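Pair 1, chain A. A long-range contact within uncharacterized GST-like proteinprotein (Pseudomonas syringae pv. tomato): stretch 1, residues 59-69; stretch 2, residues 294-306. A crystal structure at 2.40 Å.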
# COMPACT_ATOMS: atom_id res chain seq x y z
N GLY A 59 30.89 -19.97 -2.51
CA GLY A 59 31.87 -21.01 -2.73
C GLY A 59 32.63 -21.43 -1.50
O GLY A 59 32.08 -21.87 -0.55
N ALA A 60 33.93 -21.26 -1.57
CA ALA A 60 34.82 -21.56 -0.49
C ALA A 60 35.24 -20.29 0.21
O ALA A 60 36.23 -20.28 0.88
CB ALA A 60 36.00 -22.33 -0.96
N ASP A 61 34.49 -19.22 0.04
CA ASP A 61 34.72 -18.00 0.77
C ASP A 61 33.58 -17.76 1.74
O ASP A 61 32.44 -17.77 1.37
CB ASP A 61 34.85 -16.81 -0.16
CG ASP A 61 36.12 -16.81 -0.94
OD1 ASP A 61 37.16 -16.50 -0.39
OD2 ASP A 61 36.07 -17.12 -2.12
N ILE A 62 33.93 -17.57 2.99
CA ILE A 62 32.99 -17.40 4.04
C ILE A 62 33.13 -16.01 4.61
O ILE A 62 34.21 -15.61 4.94
CB ILE A 62 33.20 -18.46 5.10
CG1 ILE A 62 32.59 -19.76 4.62
CG2 ILE A 62 32.50 -18.12 6.35
CD1 ILE A 62 33.53 -20.66 4.01
N TYR A 63 32.04 -15.29 4.70
CA TYR A 63 32.07 -13.92 5.18
C TYR A 63 31.31 -13.78 6.47
O TYR A 63 30.16 -14.09 6.55
CB TYR A 63 31.49 -13.00 4.13
CG TYR A 63 32.25 -12.98 2.85
CD1 TYR A 63 33.14 -12.00 2.58
CD2 TYR A 63 32.08 -13.97 1.92
CE1 TYR A 63 33.82 -11.98 1.44
CE2 TYR A 63 32.76 -13.95 0.80
CZ TYR A 63 33.63 -12.96 0.56
OH TYR A 63 34.32 -12.95 -0.60
N CYS A 64 32.00 -13.27 7.48
CA CYS A 64 31.52 -13.16 8.83
C CYS A 64 31.26 -11.74 9.17
O CYS A 64 32.04 -10.90 8.87
CB CYS A 64 32.58 -13.66 9.79
SG CYS A 64 33.03 -15.34 9.64
N ASP A 65 30.13 -11.48 9.78
CA ASP A 65 29.80 -10.15 10.22
C ASP A 65 29.02 -9.45 9.16
O ASP A 65 29.46 -9.35 8.04
CB ASP A 65 31.04 -9.36 10.57
CG ASP A 65 30.74 -8.14 11.39
OD1 ASP A 65 30.55 -8.26 12.59
OD2 ASP A 65 30.66 -7.06 10.84
N THR A 66 27.86 -8.95 9.51
CA THR A 66 27.01 -8.32 8.53
C THR A 66 27.61 -7.08 7.94
O THR A 66 27.33 -6.74 6.85
CB THR A 66 25.59 -8.07 9.02
OG1 THR A 66 25.58 -7.03 9.99
CG2 THR A 66 25.06 -9.29 9.61
N ALA A 67 28.43 -6.39 8.69
CA ALA A 67 29.00 -5.20 8.16
C ALA A 67 29.89 -5.49 6.97
O ALA A 67 29.92 -4.76 6.03
CB ALA A 67 29.75 -4.50 9.22
N LEU A 68 30.65 -6.55 7.06
CA LEU A 68 31.46 -7.06 5.99
C LEU A 68 30.65 -7.58 4.83
O LEU A 68 31.04 -7.47 3.71
CB LEU A 68 32.39 -8.14 6.50
CG LEU A 68 33.49 -8.54 5.56
CD1 LEU A 68 34.50 -7.48 5.50
CD2 LEU A 68 34.10 -9.80 5.97
N MSE A 69 29.53 -8.18 5.15
CA MSE A 69 28.67 -8.79 4.18
C MSE A 69 28.17 -7.75 3.21
O MSE A 69 28.04 -8.01 2.05
CB MSE A 69 27.51 -9.44 4.90
CG MSE A 69 26.58 -10.21 4.03
SE MSE A 69 24.99 -10.85 4.90
CE MSE A 69 23.70 -9.84 4.00
N GLY A 294 37.08 -28.94 3.08
CA GLY A 294 38.25 -28.69 2.29
C GLY A 294 38.89 -27.38 2.61
O GLY A 294 38.75 -26.89 3.70
N VAL A 295 39.61 -26.84 1.66
CA VAL A 295 40.28 -25.59 1.86
C VAL A 295 39.31 -24.46 1.72
O VAL A 295 38.55 -24.40 0.79
CB VAL A 295 41.38 -25.40 0.87
CG1 VAL A 295 41.97 -24.06 1.03
CG2 VAL A 295 42.41 -26.43 1.04
N VAL A 296 39.37 -23.54 2.67
CA VAL A 296 38.42 -22.47 2.76
C VAL A 296 39.08 -21.16 3.17
O VAL A 296 40.03 -21.14 3.91
CB VAL A 296 37.38 -22.87 3.76
CG1 VAL A 296 37.20 -21.83 4.76
CG2 VAL A 296 36.13 -23.22 3.10
N HIS A 297 38.55 -20.07 2.67
CA HIS A 297 39.01 -18.75 3.05
C HIS A 297 37.92 -18.10 3.87
O HIS A 297 36.80 -18.07 3.45
CB HIS A 297 39.24 -17.89 1.83
CG HIS A 297 40.58 -18.06 1.20
ND1 HIS A 297 41.45 -19.06 1.53
CD2 HIS A 297 41.19 -17.33 0.25
CE1 HIS A 297 42.54 -18.95 0.81
NE2 HIS A 297 42.41 -17.91 0.03
N VAL A 298 38.27 -17.57 5.03
CA VAL A 298 37.34 -16.91 5.91
C VAL A 298 37.68 -15.44 6.08
O VAL A 298 38.78 -15.09 6.37
CB VAL A 298 37.31 -17.60 7.25
CG1 VAL A 298 36.23 -17.06 8.10
CG2 VAL A 298 37.11 -19.02 7.06
N HIS A 299 36.70 -14.58 5.89
CA HIS A 299 36.94 -13.16 5.87
C HIS A 299 36.34 -12.43 7.05
O HIS A 299 35.21 -12.62 7.39
CB HIS A 299 36.41 -12.54 4.60
CG HIS A 299 36.70 -13.32 3.37
ND1 HIS A 299 37.31 -12.77 2.28
CD2 HIS A 299 36.41 -14.59 3.04
CE1 HIS A 299 37.41 -13.68 1.34
NE2 HIS A 299 36.87 -14.79 1.77
N PHE A 300 37.15 -11.58 7.66
CA PHE A 300 36.78 -10.82 8.83
C PHE A 300 37.12 -9.39 8.61
O PHE A 300 38.08 -9.09 7.99
CB PHE A 300 37.56 -11.25 10.03
CG PHE A 300 37.32 -12.63 10.45
CD1 PHE A 300 36.25 -12.94 11.20
CD2 PHE A 300 38.21 -13.60 10.13
CE1 PHE A 300 36.06 -14.20 11.58
CE2 PHE A 300 38.00 -14.85 10.52
CZ PHE A 300 36.94 -15.15 11.26
N PRO A 301 36.34 -8.50 9.17
CA PRO A 301 36.65 -7.09 9.19
C PRO A 301 37.70 -6.74 10.21
O PRO A 301 37.87 -7.46 11.15
CB PRO A 301 35.33 -6.47 9.58
CG PRO A 301 34.64 -7.49 10.27
CD PRO A 301 35.03 -8.77 9.74
N ARG A 302 38.39 -5.63 10.05
CA ARG A 302 39.25 -5.19 11.11
C ARG A 302 38.44 -4.85 12.35
O ARG A 302 38.83 -5.18 13.44
CB ARG A 302 40.09 -4.00 10.70
CG ARG A 302 41.01 -4.23 9.56
CD ARG A 302 42.12 -3.24 9.63
NE ARG A 302 43.40 -3.79 9.21
CZ ARG A 302 44.19 -4.54 9.96
NH1 ARG A 302 43.85 -4.87 11.17
NH2 ARG A 302 45.32 -4.97 9.48
N LEU A 303 37.31 -4.19 12.17
CA LEU A 303 36.53 -3.75 13.29
C LEU A 303 35.86 -4.86 14.04
O LEU A 303 35.19 -5.66 13.49
CB LEU A 303 35.49 -2.75 12.84
CG LEU A 303 35.95 -1.59 12.00
CD1 LEU A 303 34.86 -0.62 11.86
CD2 LEU A 303 37.15 -0.95 12.58
N GLY A 304 36.07 -4.86 15.33
CA GLY A 304 35.46 -5.82 16.21
C GLY A 304 36.14 -7.15 16.30
O GLY A 304 35.63 -8.04 16.91
N PHE A 305 37.29 -7.28 15.70
CA PHE A 305 37.97 -8.54 15.72
C PHE A 305 39.40 -8.35 16.08
O PHE A 305 39.98 -7.36 15.81
CB PHE A 305 37.83 -9.23 14.38
CG PHE A 305 36.48 -9.78 14.12
CD1 PHE A 305 36.20 -11.08 14.36
CD2 PHE A 305 35.49 -8.97 13.66
CE1 PHE A 305 34.97 -11.55 14.12
CE2 PHE A 305 34.29 -9.45 13.43
CZ PHE A 305 34.02 -10.74 13.66
N ARG A 306 39.97 -9.34 16.71
CA ARG A 306 41.32 -9.22 17.19
C ARG A 306 42.16 -10.27 16.55
O ARG A 306 41.72 -11.35 16.32
CB ARG A 306 41.34 -9.40 18.69
CG ARG A 306 42.70 -9.52 19.26
CD ARG A 306 42.67 -10.28 20.53
NE ARG A 306 41.66 -9.75 21.42
CZ ARG A 306 40.66 -10.46 21.92
NH1 ARG A 306 40.53 -11.73 21.63
NH2 ARG A 306 39.79 -9.88 22.73

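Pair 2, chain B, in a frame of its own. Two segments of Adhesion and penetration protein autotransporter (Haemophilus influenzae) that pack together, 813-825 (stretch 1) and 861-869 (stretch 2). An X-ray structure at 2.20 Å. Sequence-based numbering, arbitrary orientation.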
# COMPACT_ATOMS: atom_id res chain seq x y z
N LEU B 813 22.06 13.86 14.64
CA LEU B 813 21.57 13.59 15.98
C LEU B 813 21.94 14.71 16.93
O LEU B 813 23.00 15.32 16.79
CB LEU B 813 22.13 12.28 16.52
CG LEU B 813 21.64 11.03 15.81
CD1 LEU B 813 21.92 9.81 16.67
CD2 LEU B 813 20.16 11.16 15.52
N ASN B 814 21.08 14.96 17.90
CA ASN B 814 21.34 15.93 18.95
C ASN B 814 20.52 15.57 20.16
O ASN B 814 19.31 15.80 20.19
CB ASN B 814 21.00 17.34 18.46
CG ASN B 814 20.80 18.33 19.60
OD1 ASN B 814 21.24 18.10 20.73
ND2 ASN B 814 20.13 19.44 19.31
N ASN B 815 21.17 15.00 21.17
CA ASN B 815 20.49 14.57 22.38
C ASN B 815 19.29 13.69 22.06
O ASN B 815 18.24 13.80 22.70
CB ASN B 815 20.04 15.78 23.21
CG ASN B 815 19.53 15.39 24.59
OD1 ASN B 815 18.81 16.15 25.22
ND2 ASN B 815 19.90 14.20 25.05
N SER B 816 19.45 12.83 21.06
CA SER B 816 18.38 11.95 20.62
C SER B 816 18.80 10.48 20.59
O SER B 816 19.99 10.16 20.48
CB SER B 816 17.87 12.39 19.25
OG SER B 816 17.12 13.59 19.35
N THR B 817 17.82 9.58 20.67
CA THR B 817 18.09 8.15 20.70
C THR B 817 17.38 7.40 19.58
O THR B 817 16.19 7.58 19.36
CB THR B 817 17.66 7.54 22.05
OG1 THR B 817 18.52 8.04 23.08
CG2 THR B 817 17.75 6.02 22.02
N ILE B 818 18.11 6.54 18.88
CA ILE B 818 17.51 5.68 17.88
C ILE B 818 17.56 4.23 18.33
O ILE B 818 18.64 3.67 18.50
CB ILE B 818 18.23 5.79 16.52
CG1 ILE B 818 18.13 7.20 15.96
CG2 ILE B 818 17.65 4.77 15.55
CD1 ILE B 818 18.83 7.39 14.63
N THR B 819 16.40 3.63 18.52
CA THR B 819 16.31 2.21 18.81
C THR B 819 16.13 1.43 17.52
O THR B 819 15.11 1.56 16.84
CB THR B 819 15.15 1.91 19.76
OG1 THR B 819 15.23 2.79 20.89
CG2 THR B 819 15.20 0.47 20.23
N LEU B 820 17.13 0.62 17.17
CA LEU B 820 17.18 -0.03 15.86
C LEU B 820 16.12 -1.11 15.69
O LEU B 820 15.79 -1.48 14.57
CB LEU B 820 18.57 -0.63 15.62
CG LEU B 820 19.76 0.32 15.47
CD1 LEU B 820 21.03 -0.46 15.17
CD2 LEU B 820 19.50 1.34 14.38
N ASN B 821 15.59 -1.60 16.80
CA ASN B 821 14.66 -2.73 16.76
C ASN B 821 13.57 -2.61 17.82
O ASN B 821 13.85 -2.29 18.99
CB ASN B 821 15.42 -4.05 16.93
CG ASN B 821 14.62 -5.25 16.46
OD1 ASN B 821 13.57 -5.58 17.02
ND2 ASN B 821 15.12 -5.92 15.43
N SER B 822 12.34 -2.89 17.41
CA SER B 822 11.18 -2.80 18.29
C SER B 822 11.22 -3.80 19.45
O SER B 822 10.45 -3.69 20.40
CB SER B 822 9.89 -3.00 17.48
OG SER B 822 9.82 -4.32 16.97
N ALA B 823 12.13 -4.77 19.37
CA ALA B 823 12.22 -5.81 20.38
C ALA B 823 13.06 -5.36 21.57
O ALA B 823 13.16 -6.07 22.58
CB ALA B 823 12.78 -7.09 19.78
N TYR B 824 13.65 -4.18 21.47
CA TYR B 824 14.58 -3.71 22.47
C TYR B 824 13.96 -3.57 23.87
O TYR B 824 14.66 -3.74 24.87
CB TYR B 824 15.22 -2.39 22.02
CG TYR B 824 16.26 -1.85 22.98
CD1 TYR B 824 17.61 -2.18 22.84
CD2 TYR B 824 15.90 -0.99 24.00
CE1 TYR B 824 18.56 -1.68 23.71
CE2 TYR B 824 16.84 -0.48 24.87
CZ TYR B 824 18.17 -0.83 24.72
OH TYR B 824 19.10 -0.32 25.59
N SER B 825 12.67 -3.27 23.94
CA SER B 825 12.01 -3.08 25.24
C SER B 825 10.84 -4.03 25.46
O SER B 825 10.91 -5.22 25.13
CB SER B 825 11.54 -1.64 25.41
OG SER B 825 10.43 -1.36 24.57
N GLY B 861 26.71 14.74 14.67
CA GLY B 861 26.10 15.16 15.91
C GLY B 861 26.44 14.21 17.05
O GLY B 861 27.52 13.63 17.08
N GLN B 862 25.50 14.07 17.98
CA GLN B 862 25.69 13.19 19.13
C GLN B 862 24.35 12.63 19.61
O GLN B 862 23.31 13.27 19.48
CB GLN B 862 26.42 13.93 20.26
CG GLN B 862 25.55 14.87 21.10
CD GLN B 862 24.78 14.15 22.19
OE1 GLN B 862 25.10 13.02 22.57
NE2 GLN B 862 23.75 14.80 22.71
N GLY B 863 24.39 11.43 20.18
CA GLY B 863 23.18 10.77 20.65
C GLY B 863 23.44 9.32 21.01
O GLY B 863 24.58 8.92 21.25
N THR B 864 22.37 8.52 21.03
CA THR B 864 22.48 7.12 21.40
C THR B 864 21.86 6.22 20.35
O THR B 864 20.85 6.56 19.75
CB THR B 864 21.77 6.85 22.74
OG1 THR B 864 22.43 7.57 23.79
CG2 THR B 864 21.77 5.36 23.07
N PHE B 865 22.49 5.07 20.11
CA PHE B 865 21.88 4.00 19.32
C PHE B 865 21.65 2.78 20.22
O PHE B 865 22.57 2.34 20.90
CB PHE B 865 22.76 3.61 18.14
CG PHE B 865 22.85 4.66 17.06
CD1 PHE B 865 21.88 4.75 16.08
CD2 PHE B 865 23.93 5.54 17.02
CE1 PHE B 865 21.98 5.71 15.08
CE2 PHE B 865 24.02 6.50 16.02
CZ PHE B 865 23.05 6.58 15.05
N GLN B 866 20.43 2.26 20.24
CA GLN B 866 20.09 1.08 21.03
C GLN B 866 20.02 -0.17 20.15
O GLN B 866 19.26 -0.22 19.19
CB GLN B 866 18.78 1.28 21.78
CG GLN B 866 18.84 2.40 22.81
CD GLN B 866 17.56 2.54 23.63
OE1 GLN B 866 16.46 2.28 23.14
NE2 GLN B 866 17.71 2.97 24.87
N PHE B 867 20.82 -1.18 20.50
CA PHE B 867 20.93 -2.41 19.73
C PHE B 867 20.32 -3.60 20.45
O PHE B 867 20.30 -3.65 21.68
CB PHE B 867 22.41 -2.74 19.47
CG PHE B 867 23.03 -1.95 18.36
CD1 PHE B 867 23.37 -2.56 17.16
CD2 PHE B 867 23.30 -0.60 18.51
CE1 PHE B 867 23.96 -1.83 16.14
CE2 PHE B 867 23.89 0.13 17.49
CZ PHE B 867 24.22 -0.48 16.30
N THR B 868 19.81 -4.55 19.68
CA THR B 868 19.54 -5.88 20.20
C THR B 868 20.50 -6.84 19.50
O THR B 868 20.98 -6.55 18.39
CB THR B 868 18.09 -6.34 19.96
OG1 THR B 868 17.85 -6.51 18.55
CG2 THR B 868 17.09 -5.34 20.53
N SER B 869 20.79 -7.97 20.13
CA SER B 869 21.71 -8.93 19.55
C SER B 869 21.52 -10.35 20.08
O SER B 869 20.89 -10.56 21.12
CB SER B 869 23.16 -8.50 19.81
OG SER B 869 23.50 -8.67 21.17
O HOH W 1 20.96 10.32 23.24
O HOH W 2 17.27 -2.20 18.77

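The sharpest difference lies on the face of the sheet that carries A:Asp61, A:Tyr63 and A:His299 in pair 1 and B:Thr817, B:Thr819 and B:Gln866 in pair 2. In pair 1 a histidine is held by aromatic stacking and by a carboxylate; in pair 2 a glutamine at the matching position reaches a threonine hydroxyl and lies against a tyrosine that arrives from further along the chain.

The backbones that present these groups are nearly the same. In each pair two parallel strands run side by side, crossing at -22° in pair 1 and -17° in pair 2, and the central residues superpose with an RMSD of 0.9 Å. Four backbone bonds match. A:His297 N donates to A:Ala60 O (2.9 Å), as B:Thr864 N does to B:Ser816 O (2.9 Å). A:Ile62 N donates to A:His297 O (2.9 Å) and A:His299 N to A:Ile62 O (2.9 Å); correspondingly, B:Ile818 N donates to B:Thr864 O (2.9 Å) and B:Gln866 N to B:Ile818 O (2.9 Å). One residue of the first strand thus bonds through both N and O to the residues flanking its partner, the signature of parallel pairing. The ladder closes with A:Cys64 N to A:His299 O (3.3 Å) and, more tightly, B:Leu820 N to B:Gln866 O (3.1 Å).

A:His299 and B:Gln866 bury the most surface in their respective contacts. The flat imidazole stacks face to face on A:Tyr63, centroids 4.1 Å apart, while its edge lets A:His299 NE2 donate to A:Asp61 OD1 at 2.8 Å. A:Tyr63 matches B:Thr819, which has no ring to offer; instead B:Thr819 OG1, on a short side chain, donates to B:Gln866 OE1 at 2.6 Å. Glutamine suits this place because its aliphatic stem and polar end serve different neighbours: B:Gln866 CB sits over the B:Tyr824 ring, 3.7 Å from its centroid, while the amide oxygen accepts from the threonine.

On the other face, isoleucine occurs at both A:Ile62 and B:Ile818, but its neighbours differ. A:Ile62 CD1 touches A:Val296 CG2 at 3.8 Å. The counterpart of that valine is B:Gly863, where a CB would clash with B:Ser816 O; B:Ile818 CD1 instead meets B:Phe865 CE1 at 3.6 Å, the larger ring occupying the position of A:Val298.

Next along the first stretches, A:Cys64 and B:Leu820 both point toward the partner strand and meet a matched phenylalanine. A:Cys64 SG lies obliquely to the A:Phe300 ring, 3.8 Å from A:Phe300 CE1, whereas the branched B:Leu820 places CD1 over the face of B:Phe867, 3.5 Å from the ring centroid.

The chains then turn with similar polar support. A:Asp65 caps a helix through a weak bond from A:Ala67 N to A:Asp65 OD2 (3.2 Å), and B:Asn821 OD1 accepts from B:Ala823 N (2.9 Å). Three residues after A:Asp65 and B:Asn821, A:Leu68 CD2 packs over the backbone, 3.3 Å from A:His299 O, and lies 4.0 Å from A:Pro301 CD, while B:Tyr824 packs CB against B:Thr868 CG2 at 3.8 Å and spreads its ring over B:Gln866.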